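Local coordinates for YflH protein (PDB 3D0W) that is of unknown function but folds as an all-helical member of the DUF3243 family and pairs with a second copy of itself, at residues K33-K38 with K66-Q71; D62-H67 with E80-A85. One frame throughout, in Å; residues are numbered along the deposited sequence.

Interaction 1: K33-K38 with K66-Q71; sequences KGYLKK and KHEEPQ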
loop_
_atom_site.group_PDB
_atom_site.type_symbol
_atom_site.label_atom_id
_atom_site.label_comp_id
_atom_site.label_asym_id
_atom_site.label_seq_id
_atom_site.Cartn_x
_atom_site.Cartn_y
_atom_site.Cartn_z
ATOM N N LYS A 33 -10.774 2.875 4.846
ATOM C CA LYS A 33 -10.898 4.072 4.028
ATOM C C LYS A 33 -11.644 5.163 4.808
ATOM O O LYS A 33 -11.258 6.335 4.780
ATOM C CB LYS A 33 -11.642 3.716 2.739
ATOM C CG LYS A 33 -11.777 4.825 1.729
ATOM C CD LYS A 33 -12.521 4.313 0.505
ATOM C CE LYS A 33 -12.994 5.452 -0.381
ATOM N NZ LYS A 33 -13.660 4.939 -1.609
ATOM N N GLY A 34 -12.700 4.773 5.519
ATOM C CA GLY A 34 -13.461 5.737 6.298
ATOM C C GLY A 34 -12.660 6.352 7.435
ATOM O O GLY A 34 -12.871 7.510 7.803
ATOM N N TYR A 35 -11.745 5.571 8.003
ATOM C CA TYR A 35 -10.898 6.045 9.091
ATOM C C TYR A 35 -9.920 7.100 8.557
ATOM O O TYR A 35 -9.643 8.097 9.226
ATOM C CB TYR A 35 -10.139 4.861 9.708
ATOM C CG TYR A 35 -9.153 5.235 10.790
ATOM C CD1 TYR A 35 -9.573 5.889 11.949
ATOM C CD2 TYR A 35 -7.793 4.944 10.653
ATOM C CE1 TYR A 35 -8.665 6.244 12.944
ATOM C CE2 TYR A 35 -6.878 5.295 11.638
ATOM C CZ TYR A 35 -7.320 5.947 12.784
ATOM O OH TYR A 35 -6.418 6.311 13.763
ATOM N N LEU A 36 -9.401 6.882 7.352
ATOM C CA LEU A 36 -8.475 7.839 6.754
ATOM C C LEU A 36 -9.240 9.115 6.436
ATOM O O LEU A 36 -8.767 10.223 6.690
ATOM C CB LEU A 36 -7.857 7.270 5.469
ATOM C CG LEU A 36 -6.966 6.026 5.629
ATOM C CD1 LEU A 36 -6.311 5.681 4.296
ATOM C CD2 LEU A 36 -5.912 6.281 6.674
ATOM N N LYS A 37 -10.428 8.950 5.872
ATOM C CA LYS A 37 -11.261 10.091 5.542
ATOM C C LYS A 37 -11.549 10.879 6.829
ATOM O O LYS A 37 -11.654 12.104 6.797
ATOM C CB LYS A 37 -12.558 9.617 4.879
ATOM C CG LYS A 37 -13.343 10.725 4.194
ATOM C CD LYS A 37 -14.440 10.170 3.294
ATOM C CE LYS A 37 -13.858 9.363 2.137
ATOM N NZ LYS A 37 -14.911 8.879 1.203
ATOM N N LYS A 38 -11.653 10.178 7.962
ATOM C CA LYS A 38 -11.900 10.829 9.254
ATOM C C LYS A 38 -10.702 11.683 9.634
ATOM O O LYS A 38 -10.855 12.816 10.105
ATOM C CB LYS A 38 -12.135 9.803 10.373
ATOM C CG LYS A 38 -13.463 9.062 10.303
ATOM C CD LYS A 38 -14.176 9.025 11.663
ATOM C CE LYS A 38 -13.473 8.137 12.690
ATOM N NZ LYS A 38 -12.153 8.667 13.147
ATOM N N LYS A 66 2.976 8.805 12.841
ATOM C CA LYS A 66 2.665 8.469 14.229
ATOM C C LYS A 66 3.060 7.039 14.575
ATOM O O LYS A 66 3.273 6.709 15.745
ATOM C CB LYS A 66 1.171 8.642 14.496
ATOM C CG LYS A 66 0.700 10.080 14.516
ATOM C CD LYS A 66 -0.814 10.146 14.705
ATOM C CE LYS A 66 -1.283 11.570 14.942
ATOM N NZ LYS A 66 -0.791 12.495 13.885
ATOM N N HIS A 67 3.156 6.195 13.551
ATOM C CA HIS A 67 3.504 4.796 13.742
ATOM C C HIS A 67 2.511 4.106 14.679
ATOM O O HIS A 67 2.898 3.388 15.593
ATOM C CB HIS A 67 4.930 4.671 14.292
ATOM C CG HIS A 67 5.982 5.185 13.357
ATOM N ND1 HIS A 67 6.196 4.641 12.108
ATOM C CD2 HIS A 67 6.860 6.209 13.474
ATOM C CE1 HIS A 67 7.161 5.307 11.497
ATOM N NE2 HIS A 67 7.580 6.264 12.305
ATOM N N GLU A 68 1.224 4.335 14.443
ATOM C CA GLU A 68 0.178 3.713 15.247
ATOM C C GLU A 68 0.167 2.209 15.002
ATOM O O GLU A 68 0.455 1.742 13.890
ATOM C CB GLU A 68 -1.187 4.304 14.885
ATOM C CG GLU A 68 -1.296 5.798 15.146
ATOM C CD GLU A 68 -2.688 6.343 14.884
ATOM O OE1 GLU A 68 -2.892 7.563 15.069
ATOM O OE2 GLU A 68 -3.577 5.558 14.493
ATOM N N GLU A 69 -0.165 1.444 16.040
ATOM C CA GLU A 69 -0.210 -0.010 15.924
ATOM C C GLU A 69 -1.234 -0.438 14.875
ATOM O O GLU A 69 -2.409 -0.076 14.963
ATOM C CB GLU A 69 -0.575 -0.636 17.272
ATOM C CG GLU A 69 -0.554 -2.160 17.279
ATOM C CD GLU A 69 -1.065 -2.735 18.590
ATOM O OE1 GLU A 69 -0.481 -2.420 19.649
ATOM O OE2 GLU A 69 -2.056 -3.495 18.566
ATOM N N PRO A 70 -0.802 -1.217 13.867
ATOM C CA PRO A 70 -1.711 -1.680 12.810
ATOM C C PRO A 70 -2.841 -2.553 13.359
ATOM O O PRO A 70 -2.605 -3.458 14.154
ATOM C CB PRO A 70 -0.783 -2.456 11.875
ATOM C CG PRO A 70 0.533 -1.730 12.037
ATOM C CD PRO A 70 0.593 -1.553 13.538
ATOM N N GLN A 71 -4.066 -2.286 12.921
ATOM C CA GLN A 71 -5.220 -3.045 13.384
ATOM C C GLN A 71 -5.783 -3.954 12.303
ATOM O O GLN A 71 -6.741 -4.706 12.539
ATOM C CB GLN A 71 -6.305 -2.081 13.870
ATOM C CG GLN A 71 -5.848 -1.200 15.009
ATOM C CD GLN A 71 -5.458 -1.998 16.236
ATOM O OE1 GLN A 71 -6.306 -2.623 16.878
ATOM N NE2 GLN A 71 -4.169 -1.985 16.569
#
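A single side-chain hydrogen bond between Tyr35, on the long helix 23-48, and Glu68, in the loop that joins helix 56-65 to helix 73-84, spans the surface between these two parts of an all-helical fold. It illustrates how two long side chains can link backbones that never come close: the nearest pair of CA atoms, those of Tyr35 and Gln71, is 11.5 Å apart. The phenol and the carboxylate reach for each other from opposite directions. Tyr35 OH donates to Glu68 OE2 at 3.0 Å, and the carboxylate receives it on the syn lone pair of OE2, on the side of its other oxygen. OE2 lies at the edge of the phenol, near the ring plane, while the carboxylate is turned 51° from that plane. Beyond CG the Glu68 chain is fully extended (chi2 -175°), which carries its carboxylate out to the tyrosine hydroxyl.

The loop also has a brace of its own. Gln71 NE2 binds the backbone carbonyl Glu69 O at 3.1 Å in a nearly straight bond (169°) and also reaches Glu69 OE2, at 3.3 Å; both acceptors lie in its amide plane. Glu75 of helix 73-84 accepts a bond from the backbone N of Gln71 and packs on Tyr35, Tyr63 of helix 56-65 lies against Glu68, and Ile21 of the second subunit packs on Glu69 and Pro70.

Interaction 2: D62-H67 with E80-A85; sequences DYLAKH and ELWSVA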
loop_
_atom_site.group_PDB
_atom_site.type_symbol
_atom_site.label_atom_id
_atom_site.label_comp_id
_atom_site.label_asym_id
_atom_site.label_seq_id
_atom_site.Cartn_x
_atom_site.Cartn_y
_atom_site.Cartn_z
ATOM N N ASP A 62 1.387 12.892 8.290
ATOM C CA ASP A 62 1.529 13.031 9.735
ATOM C C ASP A 62 0.935 11.798 10.415
ATOM O O ASP A 62 1.469 11.304 11.409
ATOM C CB ASP A 62 0.822 14.294 10.242
ATOM C CG ASP A 62 1.532 15.574 9.827
ATOM O OD1 ASP A 62 2.724 15.510 9.457
ATOM O OD2 ASP A 62 0.899 16.650 9.884
ATOM N N TYR A 63 -0.174 11.302 9.874
ATOM C CA TYR A 63 -0.834 10.114 10.418
ATOM C C TYR A 63 0.116 8.912 10.393
ATOM O O TYR A 63 0.320 8.239 11.412
ATOM C CB TYR A 63 -2.099 9.808 9.606
ATOM C CG TYR A 63 -2.554 8.362 9.660
ATOM C CD1 TYR A 63 -2.962 7.771 10.861
ATOM C CD2 TYR A 63 -2.567 7.582 8.510
ATOM C CE1 TYR A 63 -3.370 6.435 10.907
ATOM C CE2 TYR A 63 -2.972 6.254 8.541
ATOM C CZ TYR A 63 -3.371 5.686 9.740
ATOM O OH TYR A 63 -3.765 4.369 9.754
ATOM N N LEU A 64 0.698 8.643 9.228
ATOM C CA LEU A 64 1.624 7.529 9.110
ATOM C C LEU A 64 2.864 7.764 9.971
ATOM O O LEU A 64 3.450 6.817 10.489
ATOM C CB LEU A 64 1.991 7.311 7.632
ATOM C CG LEU A 64 0.800 6.818 6.787
ATOM C CD1 LEU A 64 1.150 6.804 5.306
ATOM C CD2 LEU A 64 0.395 5.419 7.255
ATOM N N ALA A 65 3.248 9.026 10.148
ATOM C CA ALA A 65 4.425 9.350 10.953
ATOM C C ALA A 65 4.226 9.009 12.434
ATOM O O ALA A 65 5.191 8.927 13.188
ATOM C CB ALA A 65 4.783 10.828 10.795
ATOM N N LYS A 66 2.976 8.805 12.841
ATOM C CA LYS A 66 2.665 8.469 14.229
ATOM C C LYS A 66 3.060 7.039 14.575
ATOM O O LYS A 66 3.273 6.709 15.745
ATOM C CB LYS A 66 1.171 8.642 14.496
ATOM C CG LYS A 66 0.700 10.080 14.516
ATOM C CD LYS A 66 -0.814 10.146 14.705
ATOM C CE LYS A 66 -1.283 11.570 14.942
ATOM N NZ LYS A 66 -0.791 12.495 13.885
ATOM N N HIS A 67 3.156 6.195 13.551
ATOM C CA HIS A 67 3.504 4.796 13.742
ATOM C C HIS A 67 2.511 4.106 14.679
ATOM O O HIS A 67 2.898 3.388 15.593
ATOM C CB HIS A 67 4.930 4.671 14.292
ATOM C CG HIS A 67 5.982 5.185 13.357
ATOM N ND1 HIS A 67 6.196 4.641 12.108
ATOM C CD2 HIS A 67 6.860 6.209 13.474
ATOM C CE1 HIS A 67 7.161 5.307 11.497
ATOM N NE2 HIS A 67 7.580 6.264 12.305
ATOM N N GLU A 80 4.605 -0.779 6.837
ATOM C CA GLU A 80 5.792 -1.457 6.319
ATOM C C GLU A 80 6.339 -0.706 5.095
ATOM O O GLU A 80 7.551 -0.585 4.925
ATOM C CB GLU A 80 5.467 -2.902 5.950
ATOM C CG GLU A 80 5.319 -3.842 7.139
ATOM C CD GLU A 80 6.587 -3.947 7.972
ATOM O OE1 GLU A 80 7.692 -4.033 7.391
ATOM O OE2 GLU A 80 6.482 -3.953 9.213
ATOM N N LEU A 81 5.444 -0.199 4.251
ATOM C CA LEU A 81 5.857 0.569 3.076
ATOM C C LEU A 81 6.519 1.858 3.537
ATOM O O LEU A 81 7.555 2.256 3.019
ATOM C CB LEU A 81 4.642 0.907 2.191
ATOM C CG LEU A 81 4.106 -0.227 1.309
ATOM C CD1 LEU A 81 2.757 0.165 0.670
ATOM C CD2 LEU A 81 5.133 -0.528 0.220
ATOM N N TRP A 82 5.915 2.504 4.531
ATOM C CA TRP A 82 6.422 3.760 5.060
ATOM C C TRP A 82 7.819 3.585 5.645
ATOM O O TRP A 82 8.667 4.472 5.526
ATOM C CB TRP A 82 5.473 4.270 6.157
ATOM C CG TRP A 82 5.571 5.724 6.461
ATOM C CD1 TRP A 82 6.080 6.295 7.589
ATOM C CD2 TRP A 82 5.082 6.802 5.650
ATOM N NE1 TRP A 82 5.932 7.661 7.535
ATOM C CE2 TRP A 82 5.323 7.998 6.356
ATOM C CE3 TRP A 82 4.465 6.870 4.393
ATOM C CZ2 TRP A 82 4.962 9.255 5.853
ATOM C CZ3 TRP A 82 4.109 8.120 3.889
ATOM C CH2 TRP A 82 4.360 9.295 4.621
ATOM N N SER A 83 8.047 2.442 6.286
ATOM C CA SER A 83 9.332 2.175 6.923
ATOM C C SER A 83 10.503 2.012 5.948
ATOM O O SER A 83 11.656 2.151 6.347
ATOM C CB SER A 83 9.232 0.930 7.819
ATOM O OG SER A 83 9.255 -0.258 7.046
ATOM N N VAL A 84 10.225 1.716 4.681
ATOM C CA VAL A 84 11.307 1.552 3.712
ATOM C C VAL A 84 11.337 2.671 2.677
ATOM O O VAL A 84 12.154 2.648 1.754
ATOM C CB VAL A 84 11.223 0.178 2.971
ATOM C CG1 VAL A 84 11.505 -0.967 3.952
ATOM C CG2 VAL A 84 9.841 -0.009 2.335
ATOM N N ALA A 85 10.461 3.661 2.844
ATOM C CA ALA A 85 10.374 4.782 1.903
ATOM C C ALA A 85 11.330 5.936 2.180
ATOM O O ALA A 85 11.552 6.291 3.336
ATOM C CB ALA A 85 8.926 5.334 1.875
#
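Trp82 holds its CG anti to the backbone N (chi1 -160°), which swings the indole across to helix 56-65. There CB of Leu64 already lies over the indole from its place on the helix, and a CG anti to the carbonyl carbon (chi1 -67°) directs the branch so that CD1 comes down on the same face. Together they give a worked case of an aliphatic side chain laid on an aromatic face. CB of Leu64 stands 3.7 Å from the centroid of the five-membered ring of Trp82, only 16° off the ring normal, a CH-pi contact. Farther along the same face, Leu64 CD1 rests on the six-membered ring, 3.4 Å from Trp82 CE3 and 3.5 Å from Trp82 CZ3, so one leucine spans both rings.

His67, just past the helix and with positive phi, comes to the indole at its edge, not over the face that Leu64 covers: its CE1 lies 4.2 Å from Trp82 CD1, and the two side chains cross at about a right angle. On helix 73-84 itself, Ser83 OG donates to the backbone carbonyl Glu80 O at 2.7 Å.

Leu93 and Lys90 of helix 87-101 also meet the indole, the lysine through a cation-pi interaction. With an alanine at Trp82, Leu64 would probably lose the face it lies on and Lys90 its cation-pi partner. No hydrogen bond crosses between 62-67 and 80-85, so the hold between them rests on dispersion and CH-pi contact, centred on one buried leucine and one buried tryptophan.

Overall arrangement
From the N terminus, helix 23-48 supplies the first half of interaction 1, whose second half follows helix 56-65; 27 residues lie between its segments, most of them on the end of helix 23-48 and on helix 56-65. Interaction 2 starts at the end of helix 56-65, inside that loop, and finishes near the end of helix 73-84, beyond it. The two loops therefore overlap and cross, sharing Lys66 and His67. Tyr63 bridges them: its ring touches Leu36 and its hydroxyl lies against the Tyr35 ring. Interaction 1 ties helix 23-48 to the loop between the next two helices, and interaction 2 ties those two helices together. Other residues of both pairs of segments touch the second subunit.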